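PDB 2OUX: magnesium transporter MgtE from Enterococcus faecalis, which probably carries magnesium ions across the cell membrane as a homodimer, with a cytosolic part, the piece modelled here, that itself binds magnesium. Local coordinates for residues Phe42-Asp47 against Lys78-Glu83; Glu17-Gln22 against Tyr55-Pro60; Glu221-Thr226 against Leu233-Thr238; Ser158-Leu163 against Arg192-Asn197. All coordinates share one frame; numbering follows the deposited sequence.

Interactions 1 and 2 belong to the all-helical N-terminal part of this cytosolic piece, with centres about 13 Å apart. Their segments alternate along the chain (17-22, 42-47, 55-60, 78-83), so the short helices are interlocked, and Y55 of interaction 2 is hydrogen-bonded to Y43 and E83 of interaction 1. The CBS pair follows in the chain: interaction 4 joins two helices of the first CBS domain, interaction 3 a helix to a strand of the second, their centres about 24 Å apart. Interaction 1 lies about 33 Å from interaction 3 and 41 Å from interaction 4 (centres), so these contacts lie in separate parts of the chain, while magnesium sites such as D99 with D252 draw on both.

Interaction 1: residues Phe42-Asp47 against Lys78-Glu83; sequences FYQSLD and KDYLAE
Y43 and Y80 carry this contact, their side chains sliding past each other in opposite directions. The rings lie 5.0 Å apart between centroids with their planes at 54°, an oblique pairing in which Y43 CE1 sits over one face of the Y80 ring, offset toward the rim and 3.7 Å from Y80 CE1. Turning CG of Y43 anti to its own backbone N (chi1 169°) sends the phenol past Y80, so that Y43 OH passes 3.2 Å from Y80 CD1. That hydroxyl does its polar work with Y55 OH, which also bonds E83 OE2. Y55 OH thus bridges Y43 OH and E83 OE2, which themselves lie 4.4 Å apart, while the other carboxylate oxygen of E83 makes a salt bridge with R51. At the opposite end of the Y80 ring, Q44 crosses at about a right angle and lays its CG 3.7 Å from Y80 OH; its amide turns back to a weak bond with G40 O. The side chain of Y80 is about 9 Å from that of E72, a magnesium ligand. The contact joins helices 36-43 and 79-83 of the MgtE intracellular N domain, an all-helical unit classed with the FliG superfamily.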
loop_
_atom_site.group_PDB
_atom_site.type_symbol
_atom_site.label_atom_id
_atom_site.label_comp_id
_atom_site.label_asym_id
_atom_site.label_seq_id
_atom_site.Cartn_x
_atom_site.Cartn_y
_atom_site.Cartn_z
ATOM N N PHE A 42 14.774 15.185 -11.791
ATOM C CA PHE A 42 15.606 16.378 -11.785
ATOM C C PHE A 42 17.053 15.944 -11.978
ATOM O O PHE A 42 17.726 16.404 -12.895
ATOM C CB PHE A 42 15.476 17.126 -10.453
ATOM C CG PHE A 42 16.402 18.303 -10.331
ATOM C CD1 PHE A 42 16.165 19.473 -11.052
ATOM C CD2 PHE A 42 17.525 18.234 -9.518
ATOM C CE1 PHE A 42 17.038 20.555 -10.967
ATOM C CE2 PHE A 42 18.400 19.306 -9.427
ATOM C CZ PHE A 42 18.156 20.474 -10.155
ATOM N N TYR A 43 17.513 15.038 -11.120
ATOM C CA TYR A 43 18.882 14.527 -11.176
ATOM C C TYR A 43 19.277 13.894 -12.507
ATOM O O TYR A 43 20.406 14.059 -12.964
ATOM C CB TYR A 43 19.101 13.520 -10.049
ATOM C CG TYR A 43 20.389 12.720 -10.132
ATOM C CD1 TYR A 43 20.452 11.528 -10.855
ATOM C CD2 TYR A 43 21.528 13.126 -9.439
ATOM C CE1 TYR A 43 21.622 10.756 -10.880
ATOM C CE2 TYR A 43 22.701 12.365 -9.457
ATOM C CZ TYR A 43 22.743 11.180 -10.173
ATOM O OH TYR A 43 23.895 10.418 -10.156
ATOM N N GLN A 44 18.355 13.168 -13.126
ATOM C CA GLN A 44 18.647 12.516 -14.397
ATOM C C GLN A 44 18.629 13.488 -15.575
ATOM O O GLN A 44 18.825 13.085 -16.718
ATOM C CB GLN A 44 17.655 11.372 -14.637
ATOM C CG GLN A 44 17.879 10.180 -13.719
ATOM C CD GLN A 44 16.814 9.106 -13.865
ATOM O OE1 GLN A 44 16.683 8.474 -14.916
ATOM N NE2 GLN A 44 16.044 8.896 -12.805
ATOM N N SER A 45 18.390 14.765 -15.296
ATOM C CA SER A 45 18.365 15.770 -16.351
ATOM C C SER A 45 19.683 16.541 -16.337
ATOM O O SER A 45 20.114 17.078 -17.356
ATOM C CB SER A 45 17.212 16.752 -16.136
ATOM O OG SER A 45 17.481 17.625 -15.050
ATOM N N LEU A 46 20.322 16.576 -15.172
ATOM C CA LEU A 46 21.575 17.297 -14.994
ATOM C C LEU A 46 22.745 16.755 -15.806
ATOM O O LEU A 46 22.850 15.546 -16.037
ATOM C CB LEU A 46 21.977 17.296 -13.516
ATOM C CG LEU A 46 20.907 17.660 -12.485
ATOM C CD1 LEU A 46 21.546 17.772 -11.112
ATOM C CD2 LEU A 46 20.240 18.966 -12.880
ATOM N N ASP A 47 23.623 17.666 -16.229
ATOM C CA ASP A 47 24.819 17.296 -16.970
ATOM C C ASP A 47 25.796 16.793 -15.914
ATOM O O ASP A 47 25.517 16.889 -14.721
ATOM C CB ASP A 47 25.388 18.510 -17.727
ATOM C CG ASP A 47 25.665 19.715 -16.821
ATOM O OD1 ASP A 47 25.425 20.862 -17.270
ATOM O OD2 ASP A 47 26.136 19.525 -15.674
ATOM N N LYS A 78 26.631 2.576 -13.373
ATOM C CA LYS A 78 28.045 2.372 -13.645
ATOM C C LYS A 78 28.797 3.701 -13.500
ATOM O O LYS A 78 29.551 3.892 -12.540
ATOM C CB LYS A 78 28.236 1.811 -15.061
ATOM C CG LYS A 78 27.793 0.362 -15.232
ATOM C CD LYS A 78 28.157 -0.194 -16.607
ATOM C CE LYS A 78 27.684 -1.634 -16.748
ATOM N NZ LYS A 78 27.980 -2.203 -18.089
ATOM N N ASP A 79 28.600 4.616 -14.451
ATOM C CA ASP A 79 29.270 5.907 -14.372
ATOM C C ASP A 79 28.663 6.892 -13.370
ATOM O O ASP A 79 29.369 7.800 -12.924
ATOM C CB ASP A 79 29.410 6.574 -15.751
ATOM C CG ASP A 79 28.334 6.164 -16.722
ATOM O OD1 ASP A 79 27.151 6.168 -16.336
ATOM O OD2 ASP A 79 28.680 5.854 -17.883
ATOM N N TYR A 80 27.381 6.752 -13.012
ATOM C CA TYR A 80 26.834 7.660 -11.996
ATOM C C TYR A 80 27.693 7.370 -10.778
ATOM O O TYR A 80 28.219 8.272 -10.130
ATOM C CB TYR A 80 25.385 7.340 -11.616
ATOM C CG TYR A 80 24.318 7.905 -12.524
ATOM C CD1 TYR A 80 24.439 9.178 -13.082
ATOM C CD2 TYR A 80 23.158 7.173 -12.796
ATOM C CE1 TYR A 80 23.430 9.710 -13.886
ATOM C CE2 TYR A 80 22.144 7.696 -13.596
ATOM C CZ TYR A 80 22.286 8.960 -14.138
ATOM O OH TYR A 80 21.282 9.474 -14.923
ATOM N N LEU A 81 27.838 6.082 -10.485
ATOM C CA LEU A 81 28.628 5.646 -9.348
ATOM C C LEU A 81 30.120 5.917 -9.536
ATOM O O LEU A 81 30.812 6.283 -8.587
ATOM C CB LEU A 81 28.405 4.154 -9.093
ATOM C CG LEU A 81 26.972 3.660 -8.861
ATOM C CD1 LEU A 81 27.033 2.449 -7.933
ATOM C CD2 LEU A 81 26.110 4.748 -8.229
ATOM N N ALA A 82 30.609 5.732 -10.759
ATOM C CA ALA A 82 32.019 5.952 -11.061
ATOM C C ALA A 82 32.442 7.388 -10.770
ATOM O O ALA A 82 33.461 7.615 -10.118
ATOM C CB ALA A 82 32.298 5.613 -12.511
ATOM N N GLU A 83 31.655 8.352 -11.247
ATOM C CA GLU A 83 31.965 9.763 -11.036
ATOM C C GLU A 83 31.966 10.138 -9.555
ATOM O O GLU A 83 32.502 11.174 -9.169
ATOM C CB GLU A 83 30.981 10.651 -11.811
ATOM C CG GLU A 83 29.521 10.488 -11.426
ATOM C CD GLU A 83 28.579 11.209 -12.382
ATOM O OE1 GLU A 83 28.764 11.085 -13.611
ATOM O OE2 GLU A 83 27.642 11.888 -11.912
#

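Interaction 2: residues Glu17-Gln22 against Tyr55-Pro60; sequences ETLKNQ and YNYLSP
Y57 has by far the most surface buried here, and its phenol is met by Q22 at the hydroxyl and by L19 at the ring edge. CG of Y57 stands beside the backbone N, anti to the carbonyl carbon (chi1 -58°), which aims the ring across at the end of helix 8-20. L19 CD1 lies in the plane of that ring, 4.0 Å from Y57 CE2, so the leucine methyl touches the rim instead of covering a face. Q22 is the C' residue of a Schellman motif, its phi positive. This is helix-to-helix packing in the N-terminal all-helical part of MgtE, between the C-terminal turn of helix 8-20 and Y57 of the 48-57 helix. The Q22 chain wraps closely round the phenol oxygen: Q22 CB is 3.2 Å from Y57 OH, and Q22 CG is 3.4 Å from Y57 OH. Extended beyond CG, the chain then brings Q22 NE2 to 3.3 Å from Y57 OH for a weak, bent hydrogen bond (141° at the hydrogen), with amide and ring planes 52° apart. H53, on helix 48-57, touches both L19 and Q22, and M24 of helix 24-31 packs on Y57.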
loop_
_atom_site.group_PDB
_atom_site.type_symbol
_atom_site.label_atom_id
_atom_site.label_comp_id
_atom_site.label_asym_id
_atom_site.label_seq_id
_atom_site.Cartn_x
_atom_site.Cartn_y
_atom_site.Cartn_z
ATOM N N GLU A 17 18.944 26.792 -10.973
ATOM C CA GLU A 17 19.590 28.063 -10.701
ATOM C C GLU A 17 20.244 28.104 -9.326
ATOM O O GLU A 17 21.375 28.569 -9.197
ATOM C CB GLU A 17 18.585 29.208 -10.856
ATOM C CG GLU A 17 18.377 29.625 -12.308
ATOM C CD GLU A 17 19.652 30.180 -12.946
ATOM O OE1 GLU A 17 20.146 31.231 -12.481
ATOM O OE2 GLU A 17 20.162 29.567 -13.910
ATOM N N THR A 18 19.552 27.617 -8.301
ATOM C CA THR A 18 20.137 27.627 -6.966
ATOM C C THR A 18 21.368 26.737 -7.008
ATOM O O THR A 18 22.336 26.957 -6.282
ATOM C CB THR A 18 19.176 27.069 -5.895
ATOM O OG1 THR A 18 19.124 25.642 -5.996
ATOM C CG2 THR A 18 17.777 27.640 -6.078
ATOM N N LEU A 19 21.322 25.731 -7.875
ATOM C CA LEU A 19 22.424 24.797 -8.027
ATOM C C LEU A 19 23.634 25.503 -8.620
ATOM O O LEU A 19 24.732 25.448 -8.064
ATOM C CB LEU A 19 22.000 23.633 -8.925
ATOM C CG LEU A 19 22.987 22.478 -9.086
ATOM C CD1 LEU A 19 23.440 21.988 -7.714
ATOM C CD2 LEU A 19 22.323 21.351 -9.870
ATOM N N LYS A 20 23.427 26.171 -9.753
ATOM C CA LYS A 20 24.509 26.889 -10.418
ATOM C C LYS A 20 25.069 27.992 -9.515
ATOM O O LYS A 20 26.279 28.074 -9.309
ATOM C CB LYS A 20 24.014 27.468 -11.751
ATOM C CG LYS A 20 23.623 26.386 -12.758
ATOM C CD LYS A 20 23.049 26.961 -14.043
ATOM C CE LYS A 20 24.066 27.818 -14.799
ATOM N NZ LYS A 20 23.498 28.393 -16.058
ATOM N N ASN A 21 24.190 28.827 -8.964
ATOM C CA ASN A 21 24.624 29.901 -8.074
ATOM C C ASN A 21 25.196 29.346 -6.777
ATOM O O ASN A 21 25.523 30.100 -5.866
ATOM C CB ASN A 21 23.457 30.828 -7.739
ATOM C CG ASN A 21 22.981 31.617 -8.936
ATOM O OD1 ASN A 21 22.044 32.409 -8.836
ATOM N ND2 ASN A 21 23.627 31.406 -10.077
ATOM N N GLN A 22 25.303 28.025 -6.701
ATOM C CA GLN A 22 25.833 27.355 -5.523
ATOM C C GLN A 22 25.231 27.837 -4.204
ATOM O O GLN A 22 25.946 28.104 -3.236
ATOM C CB GLN A 22 27.360 27.475 -5.497
ATOM C CG GLN A 22 28.029 26.729 -6.648
ATOM C CD GLN A 22 29.498 26.437 -6.398
ATOM O OE1 GLN A 22 30.376 27.227 -6.746
ATOM N NE2 GLN A 22 29.770 25.293 -5.778
ATOM N N TYR A 55 26.269 16.209 -5.477
ATOM C CA TYR A 55 26.887 15.268 -4.545
ATOM C C TYR A 55 27.459 16.019 -3.346
ATOM O O TYR A 55 27.583 15.464 -2.255
ATOM C CB TYR A 55 28.010 14.482 -5.238
ATOM C CG TYR A 55 27.554 13.653 -6.423
ATOM C CD1 TYR A 55 28.347 13.538 -7.568
ATOM C CD2 TYR A 55 26.324 12.989 -6.406
ATOM C CE1 TYR A 55 27.925 12.785 -8.666
ATOM C CE2 TYR A 55 25.893 12.231 -7.500
ATOM C CZ TYR A 55 26.694 12.135 -8.623
ATOM O OH TYR A 55 26.253 11.403 -9.703
ATOM N N ASN A 56 27.804 17.288 -3.551
ATOM C CA ASN A 56 28.365 18.099 -2.476
ATOM C C ASN A 56 27.310 18.658 -1.512
ATOM O O ASN A 56 27.631 19.019 -0.382
ATOM C CB ASN A 56 29.182 19.265 -3.054
ATOM C CG ASN A 56 30.334 18.797 -3.935
ATOM O OD1 ASN A 56 31.040 17.842 -3.603
ATOM N ND2 ASN A 56 30.539 19.486 -5.055
ATOM N N TYR A 57 26.056 18.729 -1.946
ATOM C CA TYR A 57 25.006 19.274 -1.091
ATOM C C TYR A 57 24.108 18.230 -0.443
ATOM O O TYR A 57 23.262 18.563 0.387
ATOM C CB TYR A 57 24.138 20.255 -1.879
ATOM C CG TYR A 57 24.899 21.412 -2.484
ATOM C CD1 TYR A 57 25.847 22.114 -1.742
ATOM C CD2 TYR A 57 24.667 21.810 -3.797
ATOM C CE1 TYR A 57 26.538 23.190 -2.290
ATOM C CE2 TYR A 57 25.352 22.883 -4.356
ATOM C CZ TYR A 57 26.287 23.565 -3.597
ATOM O OH TYR A 57 26.960 24.628 -4.142
ATOM N N LEU A 58 24.285 16.969 -0.818
ATOM C CA LEU A 58 23.465 15.902 -0.261
ATOM C C LEU A 58 24.312 14.828 0.393
ATOM O O LEU A 58 25.359 14.450 -0.122
ATOM C CB LEU A 58 22.599 15.282 -1.356
ATOM C CG LEU A 58 21.597 16.258 -1.973
ATOM C CD1 LEU A 58 20.976 15.663 -3.216
ATOM C CD2 LEU A 58 20.542 16.600 -0.942
ATOM N N SER A 59 23.849 14.355 1.541
ATOM C CA SER A 59 24.545 13.314 2.278
ATOM C C SER A 59 24.291 11.979 1.585
ATOM O O SER A 59 23.391 11.865 0.758
ATOM C CB SER A 59 24.003 13.234 3.698
ATOM O OG SER A 59 22.677 12.725 3.692
ATOM N N PRO A 60 25.094 10.957 1.905
ATOM C CA PRO A 60 24.887 9.652 1.278
ATOM C C PRO A 60 23.482 9.120 1.563
ATOM O O PRO A 60 22.867 8.498 0.696
ATOM C CB PRO A 60 25.984 8.801 1.903
ATOM C CG PRO A 60 27.119 9.801 2.014
ATOM C CD PRO A 60 26.398 11.006 2.593
#

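Interaction 3: residues Glu221-Thr226 against Leu233-Thr238; sequences EDVAQT and LAVPVT
Between V223, T226 and V235 there is no ring or other flat group; the contact is made by the methyl groups of beta-branched side chains. The aromatic rings are on the other side of strand 234-238, where Y175 and Y177 of the first CBS domain pack against A234, and Y177 also reaches P236. V235 points its side chain the opposite way, toward helix 220-230, and there its two branches divide the work. V235 CG1 lies 4.3 Å from V223 CG1, while V235 CG2 approaches T226 CG2, also at 4.3 Å. V223 and T226 sit three residues apart on the helix, so they present neighbouring methyls on one face, and V235 rests against both.

T226 owes its apolar face to its first torsion: with chi1 at -68°, the hydroxyl leans back for a weak bond from T226 OG1 to D222 O, 3.4 Å away, and the methyl is left to meet the strand. The spacing is that of loose van der Waals contact. V248 of the adjoining strand 244-249 touches both V223 and V235 and carries the apolar layer on to the next strand.

Magnesium lies close by. A234, immediately before V235, binds a magnesium ion together with Y177, and the side chain of V235 is about 5 Å from a bound magnesium. R228, in the last turn of helix 220-230, and D231 just after it hold another. This is the helix-on-sheet packing of a beta-alpha-beta unit (strand 214-215, helix 220-230, strand 234-238) in the second CBS domain.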
loop_
_atom_site.group_PDB
_atom_site.type_symbol
_atom_site.label_atom_id
_atom_site.label_comp_id
_atom_site.label_asym_id
_atom_site.label_seq_id
_atom_site.Cartn_x
_atom_site.Cartn_y
_atom_site.Cartn_z
ATOM N N GLU A 221 5.878 -14.399 -9.699
ATOM C CA GLU A 221 4.504 -14.371 -10.190
ATOM C C GLU A 221 3.520 -14.867 -9.130
ATOM O O GLU A 221 2.406 -14.351 -9.015
ATOM C CB GLU A 221 4.358 -15.196 -11.481
ATOM C CG GLU A 221 4.696 -14.402 -12.757
ATOM C CD GLU A 221 4.218 -15.069 -14.056
ATOM O OE1 GLU A 221 4.745 -16.150 -14.411
ATOM O OE2 GLU A 221 3.319 -14.505 -14.722
ATOM N N ASP A 222 3.930 -15.866 -8.353
ATOM C CA ASP A 222 3.060 -16.397 -7.310
ATOM C C ASP A 222 2.936 -15.361 -6.204
ATOM O O ASP A 222 1.858 -15.164 -5.640
ATOM C CB ASP A 222 3.612 -17.712 -6.739
ATOM C CG ASP A 222 3.628 -18.832 -7.766
ATOM O OD1 ASP A 222 2.681 -18.909 -8.583
ATOM O OD2 ASP A 222 4.580 -19.641 -7.753
ATOM N N VAL A 223 4.047 -14.696 -5.910
ATOM C CA VAL A 223 4.059 -13.668 -4.888
ATOM C C VAL A 223 3.109 -12.564 -5.314
ATOM O O VAL A 223 2.275 -12.117 -4.535
ATOM C CB VAL A 223 5.472 -13.107 -4.701
ATOM C CG1 VAL A 223 5.450 -11.882 -3.787
ATOM C CG2 VAL A 223 6.355 -14.190 -4.107
ATOM N N ALA A 224 3.230 -12.140 -6.564
ATOM C CA ALA A 224 2.375 -11.096 -7.107
ATOM C C ALA A 224 0.907 -11.498 -6.988
ATOM O O ALA A 224 0.054 -10.662 -6.684
ATOM C CB ALA A 224 2.730 -10.854 -8.559
ATOM N N GLN A 225 0.614 -12.777 -7.223
ATOM C CA GLN A 225 -0.766 -13.252 -7.157
ATOM C C GLN A 225 -1.320 -13.131 -5.739
ATOM O O GLN A 225 -2.492 -12.797 -5.546
ATOM C CB GLN A 225 -0.861 -14.710 -7.634
ATOM C CG GLN A 225 -2.296 -15.224 -7.787
ATOM C CD GLN A 225 -3.111 -14.373 -8.745
ATOM O OE1 GLN A 225 -2.622 -13.977 -9.801
ATOM N NE2 GLN A 225 -4.358 -14.099 -8.387
ATOM N N THR A 226 -0.474 -13.404 -4.751
ATOM C CA THR A 226 -0.877 -13.306 -3.358
ATOM C C THR A 226 -1.215 -11.852 -3.037
ATOM O O THR A 226 -2.202 -11.561 -2.361
ATOM C CB THR A 226 0.259 -13.804 -2.414
ATOM O OG1 THR A 226 0.425 -15.219 -2.571
ATOM C CG2 THR A 226 -0.067 -13.505 -0.943
ATOM N N LEU A 233 -0.305 -4.509 1.038
ATOM C CA LEU A 233 0.673 -3.526 0.583
ATOM C C LEU A 233 2.061 -4.111 0.822
ATOM O O LEU A 233 3.074 -3.543 0.421
ATOM C CB LEU A 233 0.483 -2.201 1.326
ATOM C CG LEU A 233 0.554 -2.219 2.854
ATOM C CD1 LEU A 233 2.015 -2.122 3.308
ATOM C CD2 LEU A 233 -0.247 -1.041 3.401
ATOM N N ALA A 234 2.092 -5.266 1.478
ATOM C CA ALA A 234 3.343 -5.967 1.747
ATOM C C ALA A 234 3.041 -7.396 2.190
ATOM O O ALA A 234 1.936 -7.686 2.653
ATOM C CB ALA A 234 4.152 -5.239 2.826
ATOM N N VAL A 235 4.018 -8.287 2.032
ATOM C CA VAL A 235 3.852 -9.671 2.438
ATOM C C VAL A 235 5.171 -10.221 2.956
ATOM O O VAL A 235 6.215 -10.058 2.326
ATOM C CB VAL A 235 3.304 -10.547 1.272
ATOM C CG1 VAL A 235 4.334 -10.679 0.153
ATOM C CG2 VAL A 235 2.885 -11.909 1.810
ATOM N N PRO A 236 5.142 -10.869 4.132
ATOM C CA PRO A 236 6.354 -11.434 4.730
ATOM C C PRO A 236 6.920 -12.645 4.003
ATOM O O PRO A 236 6.197 -13.394 3.352
ATOM C CB PRO A 236 5.924 -11.738 6.169
ATOM C CG PRO A 236 4.491 -12.039 6.037
ATOM C CD PRO A 236 3.990 -11.020 5.038
ATOM N N VAL A 237 8.233 -12.810 4.121
ATOM C CA VAL A 237 8.954 -13.901 3.480
ATOM C C VAL A 237 9.695 -14.723 4.530
ATOM O O VAL A 237 10.326 -14.172 5.428
ATOM C CB VAL A 237 9.981 -13.347 2.463
ATOM C CG1 VAL A 237 10.644 -14.491 1.713
ATOM C CG2 VAL A 237 9.293 -12.408 1.495
ATOM N N THR A 238 9.625 -16.044 4.412
ATOM C CA THR A 238 10.286 -16.922 5.378
ATOM C C THR A 238 10.989 -18.084 4.691
ATOM O O THR A 238 10.891 -18.257 3.476
ATOM C CB THR A 238 9.265 -17.540 6.358
ATOM O OG1 THR A 238 8.498 -18.544 5.676
ATOM C CG2 THR A 238 8.303 -16.472 6.881
#

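Interaction 4: residues Ser158-Leu163 against Arg192-Asn197; sequences SAMYVL and RDLIVN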
loop_
_atom_site.group_PDB
_atom_site.type_symbol
_atom_site.label_atom_id
_atom_site.label_comp_id
_atom_site.label_asym_id
_atom_site.label_seq_id
_atom_site.Cartn_x
_atom_site.Cartn_y
_atom_site.Cartn_z
ATOM N N SER A 158 4.175 -0.309 24.139
ATOM C CA SER A 158 5.553 -0.685 23.877
ATOM C C SER A 158 5.805 -0.824 22.371
ATOM O O SER A 158 6.839 -0.398 21.860
ATOM C CB SER A 158 5.851 -1.998 24.598
ATOM O OG SER A 158 7.200 -2.365 24.456
ATOM N N ALA A 159 4.859 -1.422 21.662
ATOM C CA ALA A 159 4.987 -1.585 20.219
ATOM C C ALA A 159 5.001 -0.204 19.560
ATOM O O ALA A 159 5.794 0.064 18.649
ATOM C CB ALA A 159 3.817 -2.413 19.688
HETATM N N MSE A 160 4.117 0.668 20.037
HETATM C CA MSE A 160 3.987 2.027 19.526
HETATM C C MSE A 160 5.220 2.872 19.811
HETATM O O MSE A 160 5.430 3.907 19.172
HETATM C CB MSE A 160 2.760 2.709 20.133
HETATM C CG MSE A 160 1.416 2.215 19.599
HETATM SE SE MSE A 160 1.120 2.612 17.705
HETATM C CE MSE A 160 1.974 4.338 17.650
ATOM N N TYR A 161 6.029 2.446 20.777
ATOM C CA TYR A 161 7.236 3.195 21.106
ATOM C C TYR A 161 8.284 2.912 20.042
ATOM O O TYR A 161 9.008 3.814 19.609
ATOM C CB TYR A 161 7.767 2.793 22.487
ATOM C CG TYR A 161 9.160 3.312 22.774
ATOM C CD1 TYR A 161 9.406 4.678 22.917
ATOM C CD2 TYR A 161 10.239 2.436 22.877
ATOM C CE1 TYR A 161 10.696 5.157 23.157
ATOM C CE2 TYR A 161 11.532 2.903 23.116
ATOM C CZ TYR A 161 11.753 4.262 23.255
ATOM O OH TYR A 161 13.029 4.717 23.494
ATOM N N VAL A 162 8.366 1.651 19.625
ATOM C CA VAL A 162 9.316 1.263 18.595
ATOM C C VAL A 162 9.001 2.071 17.343
ATOM O O VAL A 162 9.878 2.690 16.746
ATOM C CB VAL A 162 9.196 -0.234 18.244
ATOM C CG1 VAL A 162 10.057 -0.548 17.033
ATOM C CG2 VAL A 162 9.615 -1.089 19.428
ATOM N N LEU A 163 7.733 2.066 16.961
ATOM C CA LEU A 163 7.292 2.779 15.777
ATOM C C LEU A 163 7.666 4.251 15.792
ATOM O O LEU A 163 8.283 4.746 14.852
ATOM C CB LEU A 163 5.782 2.624 15.628
ATOM C CG LEU A 163 5.343 1.163 15.549
ATOM C CD1 LEU A 163 3.834 1.065 15.679
ATOM C CD2 LEU A 163 5.817 0.561 14.237
ATOM N N ARG A 192 -3.331 0.065 11.449
ATOM C CA ARG A 192 -4.678 0.582 11.636
ATOM C C ARG A 192 -5.466 -0.161 12.720
ATOM O O ARG A 192 -6.404 0.390 13.283
ATOM C CB ARG A 192 -5.454 0.572 10.313
ATOM C CG ARG A 192 -5.791 -0.800 9.729
ATOM C CD ARG A 192 -6.444 -0.655 8.335
ATOM N NE ARG A 192 -7.748 0.006 8.386
ATOM C CZ ARG A 192 -8.399 0.482 7.326
ATOM N NH1 ARG A 192 -7.877 0.377 6.111
ATOM N NH2 ARG A 192 -9.575 1.067 7.483
ATOM N N ASP A 193 -5.099 -1.406 13.005
ATOM C CA ASP A 193 -5.784 -2.160 14.055
ATOM C C ASP A 193 -5.107 -1.819 15.361
ATOM O O ASP A 193 -5.736 -1.739 16.419
ATOM C CB ASP A 193 -5.682 -3.665 13.819
ATOM C CG ASP A 193 -6.658 -4.149 12.783
ATOM O OD1 ASP A 193 -7.592 -3.392 12.460
ATOM O OD2 ASP A 193 -6.506 -5.288 12.303
ATOM N N LEU A 194 -3.806 -1.601 15.263
ATOM C CA LEU A 194 -2.991 -1.260 16.410
ATOM C C LEU A 194 -3.395 0.061 17.063
ATOM O O LEU A 194 -3.683 0.101 18.258
ATOM C CB LEU A 194 -1.524 -1.190 15.986
ATOM C CG LEU A 194 -0.471 -1.139 17.090
ATOM C CD1 LEU A 194 -0.567 -2.395 17.954
ATOM C CD2 LEU A 194 0.914 -1.048 16.462
ATOM N N ILE A 195 -3.429 1.139 16.287
ATOM C CA ILE A 195 -3.751 2.446 16.847
ATOM C C ILE A 195 -5.102 2.586 17.539
ATOM O O ILE A 195 -5.303 3.536 18.308
ATOM C CB ILE A 195 -3.643 3.570 15.788
ATOM C CG1 ILE A 195 -4.731 3.407 14.725
ATOM C CG2 ILE A 195 -2.260 3.552 15.159
ATOM C CD1 ILE A 195 -4.898 4.635 13.854
ATOM N N VAL A 196 -6.029 1.666 17.287
ATOM C CA VAL A 196 -7.338 1.764 17.928
ATOM C C VAL A 196 -7.418 0.899 19.184
ATOM O O VAL A 196 -8.498 0.667 19.716
ATOM C CB VAL A 196 -8.484 1.335 16.984
ATOM C CG1 VAL A 196 -8.345 2.032 15.632
ATOM C CG2 VAL A 196 -8.500 -0.178 16.832
ATOM N N ASN A 197 -6.278 0.410 19.655
ATOM C CA ASN A 197 -6.284 -0.419 20.848
ATOM C C ASN A 197 -5.703 0.340 22.035
ATOM O O ASN A 197 -4.934 1.289 21.863
ATOM C CB ASN A 197 -5.515 -1.719 20.591
ATOM C CG ASN A 197 -6.412 -2.824 20.059
ATOM O OD1 ASN A 197 -7.111 -3.490 20.823
ATOM N ND2 ASN A 197 -6.412 -3.010 18.740
#
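N197 ND2, 2.7 Å from D193 O, fastens the turn whose L194 and I195 press against M160. The bond is bent, 141° at the hydrogen, and the donor stands tilted from the carbonyl plane of D193, although the oxygen lies close to the plane of the N197 amide. Together with the type I beta turn from L194 to N197 it ties this part of the chain together. L194 carries most of the apolar contact: its CD2 meets L163 CD1 tip to tip at 3.7 Å and lies 3.9 Å from the selenium of M160, a selenomethionine in this model. M160 reaches there by bending at chi2 (-65°) and again at chi3, so that the M160 and L194 side chains slide past each other in opposite directions, and the M160 selenium also lies 4.3 Å from I195 CG2. I203 of helix 203-206 packs on L194 as well. Across the dimer M160 touches I195 of the second subunit, and R192 donates to the backbone oxygens of A167, A170 and E171 of that subunit. The contact therefore joins helix 156-166 to helix 191-194, the helix pair of the first CBS domain, at the CBS dimer interface.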